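Cyclo(L-leucyl-L-phenylalanyl) synthase (Streptomyces noursei, PDB 3OQV) makes cyclo(L-leucyl-L-phenylalanyl), an intermediate on the way to the antibacterial albonoursin, from two aminoacyl-tRNAs without consuming ATP. Local coordinates at residues 29-33 against 193-199. Residue numbers count along the deposited sequence, not the author numbering.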
ATOM      1  N   GLY A  29       4.721 -16.076 -13.026  1.00 49.09           N
ATOM      2  CA  GLY A  29       3.698 -15.795 -12.016  1.00 45.84           C
ATOM      3  C   GLY A  29       2.487 -15.082 -12.598  1.00 43.29           C
ATOM      4  O   GLY A  29       2.566 -14.510 -13.690  1.00 44.64           O
ATOM      5  N   GLU A  30       1.361 -15.116 -11.885  1.00 38.92           N
ATOM      6  CA  GLU A  30       0.126 -14.510 -12.394  1.00 36.74           C
ATOM      7  C   GLU A  30       0.128 -12.989 -12.231  1.00 32.75           C
ATOM      8  O   GLU A  30       0.022 -12.245 -13.212  1.00 33.89           O
ATOM      9  CB  GLU A  30      -1.107 -15.109 -11.703  1.00 39.96           C
ATOM     10  CG  GLU A  30      -1.838 -16.174 -12.532  1.00 42.83           C
ATOM     11  CD  GLU A  30      -2.280 -17.385 -11.707  1.00 51.61           C
ATOM     12  OE1 GLU A  30      -2.661 -17.209 -10.531  1.00 53.79           O
ATOM     13  OE2 GLU A  30      -2.272 -18.514 -12.247  1.00 54.64           O
ATOM     14  N   HIS A  31       0.122 -12.535 -10.984  1.00 28.01           N
ATOM     15  CA  HIS A  31      -0.143 -11.132 -10.700  1.00 25.68           C
ATOM     16  C   HIS A  31       0.719 -10.665  -9.543  1.00 26.05           C
ATOM     17  O   HIS A  31       0.818 -11.347  -8.523  1.00 26.03           O
ATOM     18  CB  HIS A  31      -1.614 -10.913 -10.334  1.00 23.88           C
ATOM     19  CG  HIS A  31      -1.952  -9.479 -10.070  1.00 22.40           C
ATOM     20  ND1 HIS A  31      -2.037  -8.952  -8.795  1.00 25.55           N
ATOM     21  CD2 HIS A  31      -2.226  -8.456 -10.917  1.00 24.52           C
ATOM     22  CE1 HIS A  31      -2.330  -7.665  -8.872  1.00 21.01           C
ATOM     23  NE2 HIS A  31      -2.438  -7.336 -10.148  1.00 23.29           N
ATOM     24  N   ALA A  32       1.295  -9.476  -9.682  1.00 23.56           N
ATOM     25  CA  ALA A  32       1.929  -8.800  -8.557  1.00 25.78           C
ATOM     26  C   ALA A  32       1.262  -7.469  -8.277  1.00 25.09           C
ATOM     27  O   ALA A  32       0.806  -6.766  -9.195  1.00 24.87           O
ATOM     28  CB  ALA A  32       3.418  -8.589  -8.816  1.00 24.71           C
ATOM     29  N   LEU A  33       1.221  -7.119  -6.999  1.00 23.74           N
ATOM     30  CA  LEU A  33       0.845  -5.781  -6.584  1.00 22.00           C
ATOM     31  C   LEU A  33       2.054  -5.059  -5.969  1.00 22.64           C
ATOM     32  O   LEU A  33       2.711  -5.573  -5.055  1.00 20.22           O
ATOM     33  CB  LEU A  33      -0.309  -5.842  -5.579  1.00 22.36           C
ATOM     34  CG  LEU A  33      -0.513  -4.553  -4.787  1.00 21.55           C
ATOM     35  CD1 LEU A  33      -1.134  -3.495  -5.676  1.00 24.08           C
ATOM     36  CD2 LEU A  33      -1.369  -4.812  -3.550  1.00 23.28           C
ATOM     37  N   PHE A 193      -8.364  -7.357  -7.932  1.00 21.37           N
ATOM     38  CA  PHE A 193      -7.770  -7.193  -9.259  1.00 24.53           C
ATOM     39  C   PHE A 193      -8.260  -8.269 -10.227  1.00 23.82           C
ATOM     40  O   PHE A 193      -7.751  -8.375 -11.344  1.00 25.20           O
ATOM     41  CB  PHE A 193      -6.232  -7.202  -9.184  1.00 22.06           C
ATOM     42  CG  PHE A 193      -5.672  -6.077  -8.376  1.00 23.09           C
ATOM     43  CD1 PHE A 193      -5.666  -4.779  -8.886  1.00 25.56           C
ATOM     44  CD2 PHE A 193      -5.266  -6.284  -7.064  1.00 26.52           C
ATOM     45  CE1 PHE A 193      -5.199  -3.711  -8.125  1.00 24.77           C
ATOM     46  CE2 PHE A 193      -4.797  -5.223  -6.289  1.00 25.92           C
ATOM     47  CZ  PHE A 193      -4.767  -3.935  -6.819  1.00 26.95           C
ATOM     48  N   SER A 194      -9.170  -9.118  -9.755  1.00 26.67           N
ATOM     49  CA  SER A 194      -9.744 -10.212 -10.559  1.00 29.69           C
ATOM     50  C   SER A 194      -8.687 -11.127 -11.183  1.00 31.84           C
ATOM     51  O   SER A 194      -8.674 -11.353 -12.404  1.00 32.96           O
ATOM     52  CB  SER A 194     -10.671  -9.669 -11.667  1.00 31.00           C
ATOM     53  OG  SER A 194     -11.359  -8.497 -11.270  1.00 35.47           O
ATOM     54  N   VAL A 195      -7.848 -11.713 -10.339  1.00 27.83           N
ATOM     55  CA  VAL A 195      -6.829 -12.639 -10.796  1.00 27.21           C
ATOM     56  C   VAL A 195      -6.824 -13.817  -9.849  1.00 27.64           C
ATOM     57  O   VAL A 195      -7.288 -13.700  -8.709  1.00 27.41           O
ATOM     58  CB  VAL A 195      -5.431 -11.986 -10.781  1.00 27.07           C
ATOM     59  CG1 VAL A 195      -5.294 -10.992 -11.929  1.00 23.60           C
ATOM     60  CG2 VAL A 195      -5.172 -11.318  -9.428  1.00 24.31           C
ATOM     61  N   PRO A 196      -6.354 -14.981 -10.325  1.00 32.01           N
ATOM     62  CA  PRO A 196      -6.478 -16.186  -9.509  1.00 29.93           C
ATOM     63  C   PRO A 196      -5.528 -16.138  -8.313  1.00 31.02           C
ATOM     64  O   PRO A 196      -5.830 -16.690  -7.262  1.00 28.06           O
ATOM     65  CB  PRO A 196      -6.066 -17.314 -10.465  1.00 32.88           C
ATOM     66  CG  PRO A 196      -6.112 -16.712 -11.849  1.00 32.98           C
ATOM     67  CD  PRO A 196      -5.808 -15.261 -11.664  1.00 31.99           C
ATOM     68  N   SER A 197      -4.380 -15.489  -8.482  1.00 29.54           N
ATOM     69  CA  SER A 197      -3.438 -15.319  -7.380  1.00 29.36           C
ATOM     70  C   SER A 197      -2.749 -13.970  -7.501  1.00 27.66           C
ATOM     71  O   SER A 197      -2.634 -13.424  -8.596  1.00 25.60           O
ATOM     72  CB  SER A 197      -2.391 -16.433  -7.360  1.00 30.50           C
ATOM     73  OG  SER A 197      -1.481 -16.303  -8.443  1.00 35.70           O
ATOM     74  N   SER A 198      -2.300 -13.437  -6.372  1.00 24.35           N
ATOM     75  CA  SER A 198      -1.625 -12.141  -6.376  1.00 24.63           C
ATOM     76  C   SER A 198      -0.510 -12.121  -5.342  1.00 25.61           C
ATOM     77  O   SER A 198      -0.673 -12.613  -4.221  1.00 26.38           O
ATOM     78  CB  SER A 198      -2.611 -11.004  -6.110  1.00 23.44           C
ATOM     79  OG  SER A 198      -1.956  -9.740  -6.198  1.00 24.81           O
ATOM     80  N   VAL A 199       0.639 -11.604  -5.747  1.00 22.75           N
ATOM     81  CA  VAL A 199       1.760 -11.446  -4.841  1.00 24.91           C
ATOM     82  C   VAL A 199       1.893  -9.980  -4.459  1.00 22.82           C
ATOM     83  O   VAL A 199       2.135  -9.131  -5.306  1.00 23.84           O
ATOM     84  CB  VAL A 199       3.063 -11.938  -5.490  1.00 25.75           C
ATOM     85  CG1 VAL A 199       4.279 -11.451  -4.701  1.00 25.99           C
ATOM     86  CG2 VAL A 199       3.050 -13.473  -5.590  1.00 29.39           C
TER
HETATM   87  O   HOH W   1       0.758 -14.169  -8.563  1.00 26.59           O
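The Phe193 ring opens the contact: it runs near-parallel to the His31 imidazole but slid well aside (centroids 5.0 Å apart, planes at 28°), and its CZ meets Leu33 CD1 at 3.8 Å. Positive phi at Ser194 takes the chain out of the helix, and Val195 CG2 then packs 3.7 Å from His31 CB. Past Pro196, Ser197 OG donates a 2.6 Å hydrogen bond to Glu30 OE1; a water links this hydroxyl to His31 N. Ser198 OG hydrogen-bonds His31 ND1 (2.7 Å) at the ring edge. Val199 pairs in parallel with Ala32: its N donates to His31 O and its O accepts from Leu33 N, both 2.8 Å. Leu33 also lies near Leu200, which is essential for cyclodipeptide specificity. The strands thus joined, 29-37 and 198-202, are neighbours in the parallel sheet of the Rossmann fold. Strand 59-67 flanks the first, its Asp63 hydrogen-bonding His31 NE2, strand 225-229 flanks the second, and helix 169-193 packs against Leu33 and Ser198.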